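Local coordinates for protein laccase (Botrytis aclada, PDB 3SQR) that is a multicopper oxidase that uses copper ions to couple the oxidation of phenolic substrates such as hydroquinone to the reduction of dioxygen to water, at residues I79-G83 with N227-T233; R129-L134 with D517-W522; C145-D151 with D559-W564. All blocks are in the same frame, centred on the assembly; numbering follows the deposited sequence.

Contact 1: residues I79-G83 with N227-T233. With NAG (2-acetamido-2-deoxy-beta-D-glucopyranose), chain C.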
ATOM      1  N   ILE A  79      14.225  -9.308  15.386  1.00 25.20           N
ATOM      2  CA  ILE A  79      14.783  -9.785  14.137  1.00 24.36           C
ATOM      3  C   ILE A  79      16.112  -9.104  13.786  1.00 25.50           C
ATOM      4  O   ILE A  79      16.434  -8.019  14.290  1.00 24.54           O
ATOM      5  CB  ILE A  79      13.736  -9.609  13.038  1.00 25.60           C
ATOM      6  CG1 ILE A  79      13.317  -8.153  12.940  1.00 24.21           C
ATOM      7  CG2 ILE A  79      12.497 -10.478  13.288  1.00 23.41           C
ATOM      8  CD1 ILE A  79      12.649  -7.884  11.524  1.00 23.70           C
ATOM      9  N   THR A  80      16.833  -9.735  12.878  1.00 24.02           N
ATOM     10  CA  THR A  80      18.059  -9.226  12.353  1.00 25.25           C
ATOM     11  C   THR A  80      18.059  -9.312  10.850  1.00 24.97           C
ATOM     12  O   THR A  80      18.693 -10.180  10.263  1.00 25.80           O
ATOM     13  CB  THR A  80      19.279 -10.012  12.922  1.00 26.53           C
ATOM     14  OG1 THR A  80      19.132 -10.094  14.323  1.00 27.12           O
ATOM     15  CG2 THR A  80      20.571  -9.313  12.560  1.00 27.39           C
ATOM     16  N   PRO A  81      17.436  -8.309  10.176  1.00 23.75           N
ATOM     17  CA  PRO A  81      17.233  -8.410   8.720  1.00 24.19           C
ATOM     18  C   PRO A  81      18.419  -8.002   7.928  1.00 23.03           C
ATOM     19  O   PRO A  81      18.553  -8.410   6.782  1.00 26.03           O
ATOM     20  CB  PRO A  81      16.063  -7.455   8.465  1.00 23.44           C
ATOM     21  CG  PRO A  81      16.088  -6.520   9.666  1.00 25.12           C
ATOM     22  CD  PRO A  81      16.554  -7.310  10.799  1.00 25.47           C
ATOM     23  N   ASP A  82      19.285  -7.181   8.552  1.00 24.71           N
ATOM     24  CA  ASP A  82      20.412  -6.530   7.880  1.00 24.91           C
ATOM     25  C   ASP A  82      21.666  -6.507   8.737  1.00 26.01           C
ATOM     26  O   ASP A  82      22.507  -5.639   8.543  1.00 27.54           O
ATOM     27  CB  ASP A  82      20.071  -5.086   7.465  1.00 23.74           C
ATOM     28  CG  ASP A  82      19.781  -4.198   8.645  1.00 23.63           C
ATOM     29  OD1 ASP A  82      19.689  -4.698   9.770  1.00 23.09           O
ATOM     30  OD2 ASP A  82      19.574  -2.982   8.503  1.00 27.83           O
ATOM     31  N   GLY A  83      21.807  -7.485   9.614  1.00 27.25           N
ATOM     32  CA  GLY A  83      22.934  -7.515  10.546  1.00 28.51           C
ATOM     33  C   GLY A  83      22.747  -6.626  11.747  1.00 28.52           C
ATOM     34  O   GLY A  83      23.657  -6.538  12.550  1.00 29.95           O
ATOM     35  N   ASN A 227      18.738   2.396   7.347  1.00 24.45           N
ATOM     36  CA  ASN A 227      19.052   1.539   6.248  1.00 23.22           C
ATOM     37  C   ASN A 227      17.798   1.381   5.362  1.00 22.81           C
ATOM     38  O   ASN A 227      16.826   2.118   5.542  1.00 24.50           O
ATOM     39  CB  ASN A 227      19.517   0.164   6.744  1.00 22.97           C
ATOM     40  CG  ASN A 227      20.468  -0.502   5.799  1.00 21.39           C
ATOM     41  OD1 ASN A 227      20.919   0.081   4.824  1.00 24.02           O
ATOM     42  ND2 ASN A 227      20.793  -1.807   6.103  1.00 22.58           N
ATOM     43  N   THR A 228      17.907   0.498   4.397  1.00 23.63           N
ATOM     44  CA  THR A 228      16.777   0.056   3.545  1.00 24.22           C
ATOM     45  C   THR A 228      16.813  -1.467   3.516  1.00 24.89           C
ATOM     46  O   THR A 228      17.845  -2.059   3.805  1.00 24.63           O
ATOM     47  CB  THR A 228      16.864   0.602   2.132  1.00 24.30           C
ATOM     48  OG1 THR A 228      17.965  -0.018   1.442  1.00 24.05           O
ATOM     49  CG2 THR A 228      17.055   2.165   2.137  1.00 24.83           C
ATOM     50  N   LEU A 229      15.699  -2.093   3.122  1.00 24.04           N
ATOM     51  CA  LEU A 229      15.647  -3.554   2.895  1.00 24.01           C
ATOM     52  C   LEU A 229      15.048  -3.803   1.569  1.00 24.66           C
ATOM     53  O   LEU A 229      14.134  -3.085   1.126  1.00 24.38           O
ATOM     54  CB  LEU A 229      14.804  -4.260   3.917  1.00 23.63           C
ATOM     55  CG  LEU A 229      15.235  -4.142   5.387  1.00 23.64           C
ATOM     56  CD1 LEU A 229      14.198  -4.755   6.258  1.00 21.85           C
ATOM     57  CD2 LEU A 229      16.539  -4.798   5.623  1.00 24.36           C
ATOM     58  N   MET A 230      15.602  -4.821   0.909  1.00 23.89           N
ATOM     59  CA  MET A 230      15.033  -5.327  -0.295  1.00 23.58           C
ATOM     60  C   MET A 230      14.612  -6.742  -0.025  1.00 23.44           C
ATOM     61  O   MET A 230      15.414  -7.620   0.260  1.00 20.75           O
ATOM     62  CB  MET A 230      16.036  -5.285  -1.465  1.00 24.34           C
ATOM     63  CG  MET A 230      15.451  -5.695  -2.746  1.00 23.41           C
ATOM     64  SD  MET A 230      16.536  -5.406  -4.188  1.00 26.40           S
ATOM     65  CE  MET A 230      16.642  -3.618  -4.233  1.00 28.30           C
ATOM     66  N   ASN A 231      13.316  -6.969  -0.161  1.00 23.68           N
ATOM     67  CA  ASN A 231      12.681  -8.187   0.254  1.00 23.84           C
ATOM     68  C   ASN A 231      13.154  -8.651   1.598  1.00 24.55           C
ATOM     69  O   ASN A 231      13.403  -9.825   1.788  1.00 25.02           O
ATOM     70  CB  ASN A 231      12.816  -9.274  -0.787  1.00 24.53           C
ATOM     71  CG  ASN A 231      11.559 -10.097  -0.871  1.00 27.29           C
ATOM     72  OD1 ASN A 231      10.446  -9.572  -0.828  1.00 26.61           O
ATOM     73  ND2 ASN A 231      11.729 -11.371  -0.968  1.00 26.92           N
ATOM     74  N   GLY A 232      13.245  -7.712   2.532  1.00 23.05           N
ATOM     75  CA  GLY A 232      13.508  -8.034   3.903  1.00 23.61           C
ATOM     76  C   GLY A 232      14.974  -8.141   4.284  1.00 24.01           C
ATOM     77  O   GLY A 232      15.249  -8.457   5.400  1.00 25.55           O
ATOM     78  N   THR A 233      15.881  -7.882   3.350  1.00 23.57           N
ATOM     79  CA  THR A 233      17.324  -7.978   3.664  1.00 23.46           C
ATOM     80  C   THR A 233      18.174  -6.887   3.070  1.00 23.64           C
ATOM     81  O   THR A 233      17.796  -6.259   2.082  1.00 23.69           O
ATOM     82  CB  THR A 233      17.820  -9.384   3.274  1.00 25.11           C
ATOM     83  OG1 THR A 233      19.097  -9.572   3.854  1.00 24.88           O
ATOM     84  CG2 THR A 233      17.868  -9.508   1.774  1.00 22.30           C
TER
HETATM   85  C1  NAG C   1      10.619 -12.278  -1.028  1.00 31.04           C
HETATM   86  C2  NAG C   1      10.838 -13.388  -2.051  1.00 29.14           C
HETATM   87  C3  NAG C   1       9.575 -14.225  -2.091  1.00 36.68           C
HETATM   88  C4  NAG C   1       9.227 -14.793  -0.722  1.00 37.69           C
HETATM   89  C5  NAG C   1       9.326 -13.688   0.378  1.00 38.99           C
HETATM   90  C6  NAG C   1       9.665 -14.292   1.718  1.00 41.32           C
HETATM   91  C7  NAG C   1      11.853 -13.252  -4.244  1.00 32.46           C
HETATM   92  C8  NAG C   1      11.825 -12.685  -5.653  1.00 30.94           C
HETATM   93  N2  NAG C   1      10.928 -12.863  -3.380  1.00 27.78           N
HETATM   94  O3  NAG C   1       9.658 -15.258  -3.044  1.00 37.44           O
HETATM   95  O4  NAG C   1       7.888 -15.324  -0.744  1.00 40.51           O
HETATM   96  O5  NAG C   1      10.443 -12.849   0.225  1.00 32.08           O
HETATM   97  O6  NAG C   1       9.374 -13.352   2.754  1.00 47.28           O
HETATM   98  O7  NAG C   1      12.706 -14.063  -3.868  1.00 30.21           O
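N227 opens the strand with its side chain directed at the loop 79-83: ND2 donates to OD2 of D82 over 2.9 Å, nearly linear at 176°. The same OD2 is also hydrogen-bonded to H207, so the carboxylate ties two parts of the second cupredoxin domain to the first. T228 points away, whereas L229 turns toward the loop and sets CD2 3.9 Å from CB of P81, an apolar contact, with CB of D82 a van der Waals neighbour at 4.0 Å. From M230 to T233 the chain makes a type I' turn, closed by T233 N to M230 O at 3.1 Å. N231, on this turn, is N-glycosylated, with ND2 1.4 Å from C1 of NAG. G232 O then meets CB of P81 at 3.3 Å, and T233 CA makes a CH···O contact of 3.4 Å with O of P81; T233 OG1 bonds to K251 O. The loop joins strands 67-79 and 86-91, while strand 227-230 edges the second domain's sheet beside strand 195-205, whose W205 also packs on P81 and D82.

Contact 2: residues R129-L134 with D517-W522; sequences RQLGSL and DNPGSW
A loop, 129-134, passes a segment that is loop at 517-519 and strand at 520-522, with CA atoms 5.7 Å apart at L131 and N518 and 5.9 Å at L134 and G520. Residues Q130 to S133 form a type II turn, S133 N to Q130 O 2.9 Å, with G132 at positive phi. R129 is fully extended (ttt, chi4 179°), which carries NH2 to 3.1 Å from OD2 of D517 in a salt bridge whose hydrogen bond is weak; a water links R129 NE (2.9 Å) to D517 OD1 (2.7 Å), and NH1 bonds to Y59 O. N518, chi1 t, gives a weak bond from ND2 to R129 O at 2.8 Å, while ND2 also serves G469 O; its OD1 reaches G132 N through a water (2.6 and 2.7 Å). W522, chi1 m and chi2 120°, folds back so that NE1 donates to N518 O (2.8 Å, 157°). L134 (chi1 t, chi2 p) lays CD1 over the six-membered ring of W522, 3.8 Å from its centroid and 18° off the normal, a CH-pi contact. At G520 (157/-170) a CB would clash with that ring. Such an interface between first and third cupredoxin domains is characteristic of laccases, whose trinuclear copper cluster they share; W522 lies about 4 Å, side chain to side chain, from H468, a copper ligand. Helix 419-424 covers L134 and S521, strand 152-158 backs Q130, and strand 520-526 pairs with strand 537-542.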
ATOM      1  N   ARG A 129     -11.163  -4.455  -2.485  1.00 21.15           N
ATOM      2  CA  ARG A 129     -12.346  -3.609  -2.657  1.00 21.20           C
ATOM      3  C   ARG A 129     -13.297  -3.673  -1.462  1.00 22.87           C
ATOM      4  O   ARG A 129     -13.915  -2.681  -1.138  1.00 21.08           O
ATOM      5  CB  ARG A 129     -13.043  -4.074  -3.905  1.00 21.55           C
ATOM      6  CG  ARG A 129     -14.103  -3.181  -4.347  1.00 22.52           C
ATOM      7  CD  ARG A 129     -14.818  -3.812  -5.499  1.00 24.68           C
ATOM      8  NE  ARG A 129     -15.784  -2.893  -6.114  1.00 26.46           N
ATOM      9  CZ  ARG A 129     -16.527  -3.232  -7.175  1.00 26.22           C
ATOM     10  NH1 ARG A 129     -16.441  -4.432  -7.657  1.00 24.76           N
ATOM     11  NH2 ARG A 129     -17.312  -2.354  -7.766  1.00 30.85           N
ATOM     12  N   GLN A 130     -13.412  -4.859  -0.840  1.00 22.50           N
ATOM     13  CA  GLN A 130     -14.313  -5.121   0.255  1.00 22.82           C
ATOM     14  C   GLN A 130     -15.755  -4.755  -0.062  1.00 24.10           C
ATOM     15  O   GLN A 130     -16.473  -4.304   0.809  1.00 23.26           O
ATOM     16  CB  GLN A 130     -13.876  -4.340   1.513  1.00 22.09           C
ATOM     17  CG  GLN A 130     -12.417  -4.641   1.966  1.00 20.94           C
ATOM     18  CD  GLN A 130     -12.240  -6.016   2.537  1.00 23.36           C
ATOM     19  OE1 GLN A 130     -13.189  -6.799   2.645  1.00 23.82           O
ATOM     20  NE2 GLN A 130     -11.008  -6.336   2.927  1.00 20.85           N
ATOM     21  N   LEU A 131     -16.170  -5.035  -1.263  1.00 25.65           N
ATOM     22  CA  LEU A 131     -17.606  -4.909  -1.638  1.00 25.91           C
ATOM     23  C   LEU A 131     -18.469  -5.784  -0.739  1.00 26.96           C
ATOM     24  O   LEU A 131     -18.316  -7.013  -0.687  1.00 26.48           O
ATOM     25  CB  LEU A 131     -17.766  -5.227  -3.110  1.00 27.45           C
ATOM     26  CG  LEU A 131     -19.149  -5.123  -3.730  1.00 30.46           C
ATOM     27  CD1 LEU A 131     -19.672  -3.767  -3.529  1.00 34.27           C
ATOM     28  CD2 LEU A 131     -19.048  -5.499  -5.244  1.00 32.24           C
ATOM     29  N   GLY A 132     -19.313  -5.129   0.084  1.00 28.24           N
ATOM     30  CA  GLY A 132     -20.129  -5.850   1.043  1.00 28.81           C
ATOM     31  C   GLY A 132     -19.426  -6.406   2.259  1.00 29.04           C
ATOM     32  O   GLY A 132     -19.995  -7.212   3.044  1.00 30.67           O
ATOM     33  N   SER A 133     -18.162  -6.024   2.442  1.00 26.87           N
ATOM     34  CA  SER A 133     -17.442  -6.453   3.606  1.00 25.76           C
ATOM     35  C   SER A 133     -16.663  -5.296   4.243  1.00 24.15           C
ATOM     36  O   SER A 133     -15.544  -5.458   4.739  1.00 24.61           O
ATOM     37  CB  SER A 133     -16.529  -7.625   3.265  1.00 25.97           C
ATOM     38  OG  SER A 133     -15.710  -7.241   2.161  1.00 22.45           O
ATOM     39  N   LEU A 134     -17.295  -4.120   4.253  1.00 24.16           N
ATOM     40  CA  LEU A 134     -16.710  -2.893   4.742  1.00 23.67           C
ATOM     41  C   LEU A 134     -16.056  -3.100   6.087  1.00 22.94           C
ATOM     42  O   LEU A 134     -14.991  -2.561   6.397  1.00 24.20           O
ATOM     43  CB  LEU A 134     -17.875  -1.872   4.926  1.00 25.92           C
ATOM     44  CG  LEU A 134     -17.527  -0.728   5.843  1.00 24.84           C
ATOM     45  CD1 LEU A 134     -16.518   0.248   5.201  1.00 23.59           C
ATOM     46  CD2 LEU A 134     -18.883   0.044   6.185  1.00 24.77           C
ATOM     47  N   ASP A 517     -20.271   2.754  -5.986  1.00 25.37           N
ATOM     48  CA  ASP A 517     -20.559   1.352  -6.222  1.00 24.49           C
ATOM     49  C   ASP A 517     -20.266   0.468  -4.997  1.00 23.65           C
ATOM     50  O   ASP A 517     -20.338  -0.763  -5.065  1.00 24.32           O
ATOM     51  CB  ASP A 517     -19.779   0.858  -7.456  1.00 25.20           C
ATOM     52  CG  ASP A 517     -18.271   0.895  -7.251  1.00 26.83           C
ATOM     53  OD1 ASP A 517     -17.872   1.150  -6.103  1.00 24.07           O
ATOM     54  OD2 ASP A 517     -17.544   0.716  -8.241  1.00 27.46           O
ATOM     55  N   ASN A 518     -19.958   1.088  -3.854  1.00 23.41           N
ATOM     56  CA  ASN A 518     -19.526   0.362  -2.742  1.00 23.06           C
ATOM     57  C   ASN A 518     -19.870   1.128  -1.492  1.00 22.00           C
ATOM     58  O   ASN A 518     -19.058   1.884  -0.956  1.00 21.32           O
ATOM     59  CB  ASN A 518     -18.008   0.173  -2.772  1.00 24.57           C
ATOM     60  CG  ASN A 518     -17.540  -0.909  -1.831  1.00 25.24           C
ATOM     61  OD1 ASN A 518     -18.331  -1.522  -1.135  1.00 22.71           O
ATOM     62  ND2 ASN A 518     -16.227  -1.179  -1.840  1.00 22.74           N
ATOM     63  N   PRO A 519     -21.129   1.014  -1.061  1.00 22.75           N
ATOM     64  CA  PRO A 519     -21.445   1.745   0.175  1.00 22.49           C
ATOM     65  C   PRO A 519     -20.530   1.404   1.335  1.00 23.63           C
ATOM     66  O   PRO A 519     -20.192   0.221   1.561  1.00 23.50           O
ATOM     67  CB  PRO A 519     -22.872   1.294   0.460  1.00 23.10           C
ATOM     68  CG  PRO A 519     -23.391   0.906  -0.814  1.00 24.83           C
ATOM     69  CD  PRO A 519     -22.275   0.298  -1.627  1.00 24.48           C
ATOM     70  N   GLY A 520     -20.167   2.402   2.122  1.00 23.38           N
ATOM     71  CA  GLY A 520     -19.225   2.215   3.228  1.00 24.63           C
ATOM     72  C   GLY A 520     -18.542   3.504   3.631  1.00 22.29           C
ATOM     73  O   GLY A 520     -18.899   4.599   3.232  1.00 24.34           O
ATOM     74  N   SER A 521     -17.551   3.339   4.462  1.00 23.10           N
ATOM     75  CA  SER A 521     -16.798   4.432   4.956  1.00 22.95           C
ATOM     76  C   SER A 521     -15.373   4.151   4.561  1.00 22.10           C
ATOM     77  O   SER A 521     -14.735   3.268   5.142  1.00 22.23           O
ATOM     78  CB  SER A 521     -16.938   4.488   6.449  1.00 22.40           C
ATOM     79  OG  SER A 521     -16.633   3.236   7.025  1.00 25.99           O
ATOM     80  N   TRP A 522     -14.903   4.946   3.620  1.00 22.11           N
ATOM     81  CA  TRP A 522     -13.647   4.688   2.922  1.00 21.01           C
ATOM     82  C   TRP A 522     -12.591   5.745   3.180  1.00 20.42           C
ATOM     83  O   TRP A 522     -12.739   6.889   2.800  1.00 20.70           O
ATOM     84  CB  TRP A 522     -13.943   4.546   1.438  1.00 21.23           C
ATOM     85  CG  TRP A 522     -14.966   3.530   1.190  1.00 20.23           C
ATOM     86  CD1 TRP A 522     -16.188   3.699   0.585  1.00 21.49           C
ATOM     87  CD2 TRP A 522     -14.904   2.162   1.543  1.00 21.20           C
ATOM     88  NE1 TRP A 522     -16.858   2.568   0.547  1.00 21.48           N
ATOM     89  CE2 TRP A 522     -16.114   1.570   1.087  1.00 19.30           C
ATOM     90  CE3 TRP A 522     -13.932   1.344   2.098  1.00 21.93           C
ATOM     91  CZ2 TRP A 522     -16.377   0.231   1.209  1.00 21.56           C
ATOM     92  CZ3 TRP A 522     -14.206  -0.020   2.235  1.00 21.69           C
ATOM     93  CH2 TRP A 522     -15.439  -0.557   1.810  1.00 19.44           C
TER
HETATM   94  O   HOH W   1     -15.533  -0.085  -5.603  1.00 22.24           O
HETATM   95  O   HOH W   2     -18.549  -2.525   1.730  1.00 31.03           O
HETATM   96  O   HOH W   3     -20.497  -2.711  -0.432  1.00 40.11           O

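Contact 3: residues C145-D151 with D559-W564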
ATOM      1  N   CYS A 145     -13.166  -0.936  15.615  1.00 23.61           N
ATOM      2  CA  CYS A 145     -12.351  -0.614  16.741  1.00 24.05           C
ATOM      3  C   CYS A 145     -11.069  -1.463  16.583  1.00 22.80           C
ATOM      4  O   CYS A 145     -11.114  -2.539  15.978  1.00 25.40           O
ATOM      5  CB  CYS A 145     -13.001  -1.008  18.066  1.00 25.05           C
ATOM      6  SG  CYS A 145     -14.490   0.012  18.436  1.00 26.69           S
ATOM      7  N   PRO A 146     -10.002  -1.016  17.220  1.00 24.53           N
ATOM      8  CA  PRO A 146      -8.828  -1.821  17.259  1.00 24.13           C
ATOM      9  C   PRO A 146      -9.081  -3.150  17.937  1.00 24.68           C
ATOM     10  O   PRO A 146      -9.942  -3.296  18.823  1.00 26.30           O
ATOM     11  CB  PRO A 146      -7.824  -0.968  17.994  1.00 23.12           C
ATOM     12  CG  PRO A 146      -8.350   0.434  17.868  1.00 25.02           C
ATOM     13  CD  PRO A 146      -9.779   0.261  17.914  1.00 23.51           C
ATOM     14  N   ILE A 147      -8.320  -4.139  17.505  1.00 23.66           N
ATOM     15  CA  ILE A 147      -8.270  -5.441  18.168  1.00 23.98           C
ATOM     16  C   ILE A 147      -7.403  -5.296  19.427  1.00 24.24           C
ATOM     17  O   ILE A 147      -6.194  -4.950  19.371  1.00 24.67           O
ATOM     18  CB  ILE A 147      -7.606  -6.532  17.291  1.00 22.68           C
ATOM     19  CG1 ILE A 147      -8.295  -6.592  15.921  1.00 21.25           C
ATOM     20  CG2 ILE A 147      -7.684  -7.917  18.010  1.00 22.90           C
ATOM     21  CD1 ILE A 147      -7.498  -7.429  14.811  1.00 22.64           C
ATOM     22  N   ALA A 148      -8.008  -5.498  20.589  1.00 25.41           N
ATOM     23  CA  ALA A 148      -7.254  -5.333  21.790  1.00 26.60           C
ATOM     24  C   ALA A 148      -6.210  -6.450  21.955  1.00 25.11           C
ATOM     25  O   ALA A 148      -6.419  -7.535  21.455  1.00 26.24           O
ATOM     26  CB  ALA A 148      -8.238  -5.349  23.025  1.00 26.94           C
ATOM     27  N   PRO A 149      -5.131  -6.194  22.693  1.00 27.17           N
ATOM     28  CA  PRO A 149      -4.195  -7.227  23.104  1.00 28.70           C
ATOM     29  C   PRO A 149      -4.914  -8.451  23.627  1.00 29.40           C
ATOM     30  O   PRO A 149      -5.848  -8.377  24.484  1.00 28.91           O
ATOM     31  CB  PRO A 149      -3.338  -6.524  24.160  1.00 29.28           C
ATOM     32  CG  PRO A 149      -3.223  -5.166  23.646  1.00 28.90           C
ATOM     33  CD  PRO A 149      -4.654  -4.892  23.153  1.00 26.58           C
ATOM     34  N   GLY A 150      -4.549  -9.579  23.029  1.00 28.01           N
ATOM     35  CA  GLY A 150      -5.122 -10.888  23.374  1.00 28.22           C
ATOM     36  C   GLY A 150      -6.428 -11.207  22.688  1.00 26.87           C
ATOM     37  O   GLY A 150      -6.873 -12.337  22.773  1.00 28.68           O
ATOM     38  N   ASP A 151      -7.074 -10.244  21.990  1.00 26.65           N
ATOM     39  CA  ASP A 151      -8.269 -10.535  21.300  1.00 25.92           C
ATOM     40  C   ASP A 151      -7.925 -11.034  19.861  1.00 26.10           C
ATOM     41  O   ASP A 151      -6.804 -10.842  19.369  1.00 26.66           O
ATOM     42  CB  ASP A 151      -9.143  -9.306  21.246  1.00 27.19           C
ATOM     43  CG  ASP A 151     -10.563  -9.614  20.905  1.00 23.43           C
ATOM     44  OD1 ASP A 151     -10.963 -10.795  20.958  1.00 27.62           O
ATOM     45  OD2 ASP A 151     -11.326  -8.655  20.590  1.00 28.42           O
ATOM     46  N   ASP A 559     -18.258  -7.035  19.470  1.00 31.65           N
ATOM     47  CA  ASP A 559     -17.390  -7.733  20.364  1.00 31.58           C
ATOM     48  C   ASP A 559     -15.986  -7.146  20.330  1.00 30.93           C
ATOM     49  O   ASP A 559     -15.345  -6.962  21.367  1.00 30.72           O
ATOM     50  CB  ASP A 559     -17.302  -9.217  20.044  1.00 31.86           C
ATOM     51  CG  ASP A 559     -18.652 -10.017  20.296  0.70 34.10           C
ATOM     52  OD1 ASP A 559     -19.657  -9.481  20.835  0.70 38.83           O
ATOM     53  OD2 ASP A 559     -18.741 -11.183  19.824  0.70 37.35           O
ATOM     54  N   THR A 560     -15.477  -6.824  19.121  1.00 28.64           N
ATOM     55  CA  THR A 560     -14.156  -6.211  19.090  1.00 27.71           C
ATOM     56  C   THR A 560     -14.125  -4.894  19.855  1.00 27.65           C
ATOM     57  O   THR A 560     -13.153  -4.563  20.538  1.00 27.60           O
ATOM     58  CB  THR A 560     -13.694  -6.000  17.610  1.00 25.95           C
ATOM     59  OG1 THR A 560     -13.836  -7.262  16.920  1.00 25.94           O
ATOM     60  CG2 THR A 560     -12.256  -5.420  17.546  1.00 25.12           C
ATOM     61  N   CYS A 561     -15.151  -4.088  19.691  1.00 27.85           N
ATOM     62  CA  CYS A 561     -15.199  -2.782  20.349  1.00 28.45           C
ATOM     63  C   CYS A 561     -15.366  -2.981  21.860  1.00 29.91           C
ATOM     64  O   CYS A 561     -14.669  -2.343  22.629  1.00 27.35           O
ATOM     65  CB  CYS A 561     -16.378  -1.962  19.836  1.00 28.80           C
ATOM     66  SG  CYS A 561     -16.029  -1.251  18.177  1.00 27.82           S
ATOM     67  N   ALA A 562     -16.230  -3.911  22.238  1.00 30.99           N
ATOM     68  CA  ALA A 562     -16.353  -4.264  23.664  1.00 32.45           C
ATOM     69  C   ALA A 562     -14.997  -4.620  24.278  1.00 33.50           C
ATOM     70  O   ALA A 562     -14.609  -4.077  25.321  1.00 34.56           O
ATOM     71  CB  ALA A 562     -17.372  -5.381  23.846  1.00 32.59           C
ATOM     72  N   ASN A 563     -14.212  -5.467  23.604  1.00 32.80           N
ATOM     73  CA  ASN A 563     -12.899  -5.819  24.109  1.00 33.44           C
ATOM     74  C   ASN A 563     -11.914  -4.690  24.079  1.00 32.62           C
ATOM     75  O   ASN A 563     -11.053  -4.584  24.968  1.00 34.71           O
ATOM     76  CB  ASN A 563     -12.355  -7.055  23.394  1.00 33.58           C
ATOM     77  CG  ASN A 563     -13.230  -8.249  23.612  1.00 37.69           C
ATOM     78  OD1 ASN A 563     -14.039  -8.246  24.549  1.00 39.62           O
ATOM     79  ND2 ASN A 563     -13.149  -9.255  22.721  1.00 35.06           N
ATOM     80  N   TRP A 564     -12.023  -3.821  23.071  1.00 30.95           N
ATOM     81  CA  TRP A 564     -11.194  -2.639  23.038  1.00 30.52           C
ATOM     82  C   TRP A 564     -11.469  -1.694  24.243  1.00 31.09           C
ATOM     83  O   TRP A 564     -10.571  -1.179  24.850  1.00 30.54           O
ATOM     84  CB  TRP A 564     -11.447  -1.842  21.735  1.00 29.74           C
ATOM     85  CG  TRP A 564     -10.528  -0.668  21.637  1.00 27.17           C
ATOM     86  CD1 TRP A 564     -10.896   0.612  21.575  1.00 30.17           C
ATOM     87  CD2 TRP A 564      -9.101  -0.680  21.618  1.00 24.21           C
ATOM     88  NE1 TRP A 564      -9.825   1.414  21.507  1.00 27.72           N
ATOM     89  CE2 TRP A 564      -8.683   0.659  21.553  1.00 25.32           C
ATOM     90  CE3 TRP A 564      -8.137  -1.674  21.696  1.00 22.29           C
ATOM     91  CZ2 TRP A 564      -7.343   1.037  21.566  1.00 27.40           C
ATOM     92  CZ3 TRP A 564      -6.807  -1.298  21.702  1.00 23.09           C
ATOM     93  CH2 TRP A 564      -6.407   0.030  21.642  1.00 23.62           C
TER
HETATM   94  O   HOH W   4     -10.770  -6.060  20.488  1.00 32.64           O
HETATM   95  O   HOH W   5     -12.417  -9.134  18.018  1.00 31.54           O
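C145 starts the contact covalently: its SG is 2.0 Å from SG of C561, and the chi3 of 93° is that of a relaxed disulfide. The carbonyl O of C145 also lies 3.5 Å from CG2 of T560, and CB of C145 approaches CB of W564 at 4.1 Å. P146 follows with its ring flat over the indole of W564; CD stands 3.7 Å from the centroid of the five-membered ring and only 3° off its normal, a CH-pi contact, while CG is 3.7 Å from CE2. I147 points away, toward strands 107-114 and 152-158, leaving its CA 4.0 Å from CG2 of T560. A148 turns back to the helix: CB sits 3.5 Å from O of N563, while CA of A148 lies at the edge of the indole, 3.8 Å from CE3 of W564; CD of P149 reaches the same edge, 4.4 Å from CZ3. A148 to D151 form a type II turn, with D151 N 2.8 Å from A148 O. The turn returns D151 to the helix, where OD2 accepts from ND2 of N563 (2.9 Å, 165°). One water accepts from A148 N (2.8 Å) and sits within hydrogen-bonding distance of D151 OD2 (2.7 Å) and, across the contact, T560 O (2.8 Å); a second bridges that OD2 (2.8 Å) to OG1 of T560 (2.6 Å), which bonds as well to I556 O. Thus a disulfide fastens helix 551-567 covalently to the first cupredoxin domain, proline-tryptophan packing fills the buried middle, and a hydrated carboxylate-amide pair closes the partly exposed end.

How the contacts relate
All three contacts join segments far apart in sequence (144 to 408 residues), and their segments alternate along the chain. Contacts 2 and 3 are mostly buried and both draw on the region between strands 123-125 and 152-158, meeting strand 520-526 and helix 551-567 respectively; their centres are 22 Å apart. Contact 1 is only partly buried, joins the first and second domains, and lies on the opposite side of the chain's centre from contact 2. It buries 228 Å² between its segments, against 413 and 508 Å² in contacts 2 and 3. Chemistry follows place: a glycan marks contact 1, contact 2 combines a water-assisted salt bridge with a tryptophan near the copper site, and only contact 3 has a covalent bond between its two segments.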